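Local structure of protein design 2L4HC2_9 (Synthetic construct, 5J73) at residues E29-R34 against I52-E57. The protein is a computationally designed helical hairpin that forms a homodimer, part of a design effort using modular hydrogen-bond networks for specificity. Residues are numbered along the deposited sequence; the frame is centred on the assembly and turned at random.
Sequences EERLER and IRELAE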
ATOM      1  N   GLU A  29       7.409   6.474  -1.171  1.00 71.00           N
ATOM      2  CA  GLU A  29       8.104   7.002  -0.001  1.00 72.01           C
ATOM      3  C   GLU A  29       8.733   8.352  -0.320  1.00 68.82           C
ATOM      4  O   GLU A  29       8.681   9.280   0.487  1.00 69.18           O
ATOM      5  CB  GLU A  29       9.172   6.018   0.488  1.00 77.06           C
ATOM      6  CG  GLU A  29       8.771   5.254   1.746  1.00 82.61           C
ATOM      7  CD  GLU A  29       9.737   4.137   2.096  1.00 88.92           C
ATOM      8  OE1 GLU A  29      10.939   4.422   2.280  1.00110.12           O
ATOM      9  OE2 GLU A  29       9.290   2.975   2.202  1.00 87.21           O
ATOM     10  N   GLU A  30       9.332   8.453  -1.503  1.00 71.86           N
ATOM     11  CA  GLU A  30       9.954   9.693  -1.941  1.00 68.32           C
ATOM     12  C   GLU A  30       8.924  10.784  -2.181  1.00 67.54           C
ATOM     13  O   GLU A  30       9.070  11.911  -1.709  1.00 78.43           O
ATOM     14  CB  GLU A  30      10.735   9.456  -3.232  1.00 75.30           C
ATOM     15  CG  GLU A  30      12.053   8.734  -3.050  1.00 83.10           C
ATOM     16  CD  GLU A  30      12.493   8.014  -4.311  1.00 90.66           C
ATOM     17  OE1 GLU A  30      12.027   8.391  -5.408  1.00 82.33           O
ATOM     18  OE2 GLU A  30      13.298   7.065  -4.204  1.00 97.75           O
ATOM     19  N   ARG A  31       7.872  10.434  -2.913  1.00 60.85           N
ATOM     20  CA  ARG A  31       6.823  11.384  -3.245  1.00 56.88           C
ATOM     21  C   ARG A  31       6.053  11.824  -2.018  1.00 59.90           C
ATOM     22  O   ARG A  31       5.575  12.948  -1.948  1.00 68.26           O
ATOM     23  CB  ARG A  31       5.857  10.788  -4.259  1.00 54.92           C
ATOM     24  CG  ARG A  31       4.686  11.704  -4.585  1.00 66.65           C
ATOM     25  CD  ARG A  31       4.343  11.687  -6.060  1.00 78.41           C
ATOM     26  NE  ARG A  31       4.587  10.393  -6.690  1.00 79.66           N
ATOM     27  CZ  ARG A  31       4.488  10.172  -7.995  1.00100.21           C
ATOM     28  NH1 ARG A  31       4.144  11.159  -8.813  1.00100.02           N
ATOM     29  NH2 ARG A  31       4.733   8.965  -8.485  1.00 98.69           N
ATOM     30  N   LEU A  32       5.930  10.937  -1.044  1.00 60.67           N
ATOM     31  CA  LEU A  32       5.228  11.293   0.178  1.00 59.68           C
ATOM     32  C   LEU A  32       5.986  12.371   0.946  1.00 59.72           C
ATOM     33  O   LEU A  32       5.389  13.340   1.397  1.00 62.44           O
ATOM     34  CB  LEU A  32       5.020  10.060   1.063  1.00 57.80           C
ATOM     35  CG  LEU A  32       4.290  10.285   2.397  1.00 63.66           C
ATOM     36  CD1 LEU A  32       2.936  10.970   2.222  1.00 56.76           C
ATOM     37  CD2 LEU A  32       4.118   8.979   3.182  1.00 56.77           C
ATOM     38  N   GLU A  33       7.296  12.216   1.093  1.00 63.02           N
ATOM     39  CA  GLU A  33       8.079  13.165   1.881  1.00 74.02           C
ATOM     40  C   GLU A  33       8.103  14.540   1.215  1.00 67.08           C
ATOM     41  O   GLU A  33       7.962  15.559   1.887  1.00 58.59           O
ATOM     42  CB  GLU A  33       9.503  12.660   2.103  1.00 61.50           C
ATOM     43  CG  GLU A  33      10.190  13.289   3.308  1.00 71.14           C
ATOM     44  CD  GLU A  33      11.504  12.617   3.639  1.00 88.55           C
ATOM     45  OE1 GLU A  33      12.009  12.812   4.768  1.00 99.40           O
ATOM     46  OE2 GLU A  33      12.045  11.915   2.757  1.00 96.63           O
ATOM     47  N   ARG A  34       8.287  14.570  -0.104  1.00 61.03           N
ATOM     48  CA  ARG A  34       8.269  15.830  -0.838  1.00 65.56           C
ATOM     49  C   ARG A  34       6.898  16.489  -0.689  1.00 69.20           C
ATOM     50  O   ARG A  34       6.798  17.709  -0.557  1.00 76.64           O
ATOM     51  CB  ARG A  34       8.603  15.618  -2.315  1.00 63.51           C
ATOM     52  CG  ARG A  34       8.563  16.896  -3.139  1.00 79.73           C
ATOM     53  CD  ARG A  34       8.704  16.610  -4.623  1.00 87.54           C
ATOM     54  NE  ARG A  34       7.538  15.911  -5.157  1.00 97.91           N
ATOM     55  CZ  ARG A  34       6.388  16.501  -5.468  1.00100.32           C
ATOM     56  NH1 ARG A  34       6.237  17.807  -5.292  1.00 96.45           N
ATOM     57  NH2 ARG A  34       5.382  15.782  -5.950  1.00 93.70           N
ATOM     58  N   ILE A  52      -3.305  16.168  -2.084  1.00 38.36           N
ATOM     59  CA  ILE A  52      -4.246  15.150  -1.623  1.00 42.46           C
ATOM     60  C   ILE A  52      -4.623  14.198  -2.760  1.00 42.81           C
ATOM     61  O   ILE A  52      -4.690  12.985  -2.564  1.00 41.45           O
ATOM     62  CB  ILE A  52      -5.512  15.805  -1.025  1.00 40.82           C
ATOM     63  CG1 ILE A  52      -5.154  16.486   0.301  1.00 48.95           C
ATOM     64  CG2 ILE A  52      -6.628  14.775  -0.843  1.00 32.38           C
ATOM     65  CD1 ILE A  52      -6.310  17.188   0.995  1.00 51.40           C
ATOM     66  N   ARG A  53      -4.870  14.755  -3.941  1.00 38.98           N
ATOM     67  CA  ARG A  53      -5.143  13.957  -5.133  1.00 46.74           C
ATOM     68  C   ARG A  53      -3.943  13.066  -5.456  1.00 50.70           C
ATOM     69  O   ARG A  53      -4.095  11.900  -5.820  1.00 42.54           O
ATOM     70  CB  ARG A  53      -5.482  14.876  -6.314  1.00 48.02           C
ATOM     71  CG  ARG A  53      -6.903  15.422  -6.252  1.00 58.09           C
ATOM     72  CD  ARG A  53      -7.303  16.266  -7.466  1.00 54.83           C
ATOM     73  NE  ARG A  53      -7.211  15.570  -8.748  1.00 78.52           N
ATOM     74  CZ  ARG A  53      -6.287  15.809  -9.677  1.00 86.18           C
ATOM     75  NH1 ARG A  53      -5.358  16.743  -9.496  1.00 68.02           N
ATOM     76  NH2 ARG A  53      -6.301  15.120 -10.811  1.00 87.54           N
ATOM     77  N   GLU A  54      -2.753  13.633  -5.310  1.00 44.74           N
ATOM     78  CA  GLU A  54      -1.515  12.933  -5.611  1.00 44.03           C
ATOM     79  C   GLU A  54      -1.317  11.752  -4.652  1.00 50.82           C
ATOM     80  O   GLU A  54      -0.927  10.662  -5.071  1.00 50.55           O
ATOM     81  CB  GLU A  54      -0.347  13.920  -5.542  1.00 45.15           C
ATOM     82  CG  GLU A  54       1.032  13.351  -5.816  1.00 60.48           C
ATOM     83  CD  GLU A  54       2.090  14.447  -5.897  1.00 83.97           C
ATOM     84  OE1 GLU A  54       1.732  15.637  -5.759  1.00 79.30           O
ATOM     85  OE2 GLU A  54       3.279  14.126  -6.099  1.00 87.54           O
ATOM     86  N   LEU A  55      -1.589  11.969  -3.367  1.00 41.30           N
ATOM     87  CA  LEU A  55      -1.490  10.902  -2.368  1.00 44.63           C
ATOM     88  C   LEU A  55      -2.574   9.840  -2.551  1.00 44.27           C
ATOM     89  O   LEU A  55      -2.342   8.655  -2.300  1.00 38.25           O
ATOM     90  CB  LEU A  55      -1.572  11.477  -0.950  1.00 40.44           C
ATOM     91  CG  LEU A  55      -0.418  12.359  -0.456  1.00 45.58           C
ATOM     92  CD1 LEU A  55      -0.529  12.566   1.046  1.00 44.67           C
ATOM     93  CD2 LEU A  55       0.947  11.782  -0.811  1.00 36.76           C
ATOM     94  N   ALA A  56      -3.758  10.265  -2.978  1.00 39.87           N
ATOM     95  CA  ALA A  56      -4.853   9.336  -3.232  1.00 39.38           C
ATOM     96  C   ALA A  56      -4.480   8.369  -4.350  1.00 37.50           C
ATOM     97  O   ALA A  56      -4.873   7.205  -4.333  1.00 40.22           O
ATOM     98  CB  ALA A  56      -6.124  10.092  -3.583  1.00 40.41           C
ATOM     99  N   GLU A  57      -3.720   8.860  -5.323  1.00 41.38           N
ATOM    100  CA  GLU A  57      -3.230   8.021  -6.408  1.00 39.91           C
ATOM    101  C   GLU A  57      -2.291   6.959  -5.863  1.00 40.90           C
ATOM    102  O   GLU A  57      -2.341   5.798  -6.270  1.00 39.21           O
ATOM    103  CB  GLU A  57      -2.496   8.856  -7.453  1.00 48.10           C
ATOM    104  CG  GLU A  57      -3.383   9.465  -8.512  1.00 67.07           C
ATOM    105  CD  GLU A  57      -2.580  10.169  -9.586  1.00103.21           C
ATOM    106  OE1 GLU A  57      -1.370  10.399  -9.370  1.00100.30           O
ATOM    107  OE2 GLU A  57      -3.156  10.502 -10.644  1.00107.57           O
TER
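E54 on one helix of the hairpin meets two arginines of the other, R31 and R34, through its carboxylate, while L32 and L55 touch on the buried side. The tighter ion pair runs from R34 NH2 to E54 OE2 at 2.7 Å. OE2 meets the R34 guanidinium at its edge, near its plane, the two groups turned 29° apart. The bridge from R31 NE to E54 OE2 is long, 4.0 Å; here the two planes stand almost perpendicular, and R31 NH2 forms a salt bridge with E27, one turn back on its own helix. The model crowds OE2 against a neighbour, so both bridges to it are to be read with caution. With CG trans to the backbone N (chi1 179°) and the chain extended beyond it, E54 spans the interhelical groove and brings its carboxylate to both arginines; its side chain also touches V35. Replacing E54 by an alanine takes the carboxylate away and would probably leave R34 without its acidic partner across the helices, and R31 with E27 as its acid. Deeper in, L32 CD1 meets L55 CD2 at 3.7 Å, the two side chains crossing at about a right angle. Both leucines sit where the backbones come closest, their CA atoms 7.2 Å apart. The axes of the short segments approach to 10.7 Å and run antiparallel at 161°. The L32-L55 contact between helix 8-39 and helix 45-78 continues into the second subunit: L32 packs on A56 of the second subunit and L55 on I59 of that subunit, joining the two hairpins in a four-helix bundle.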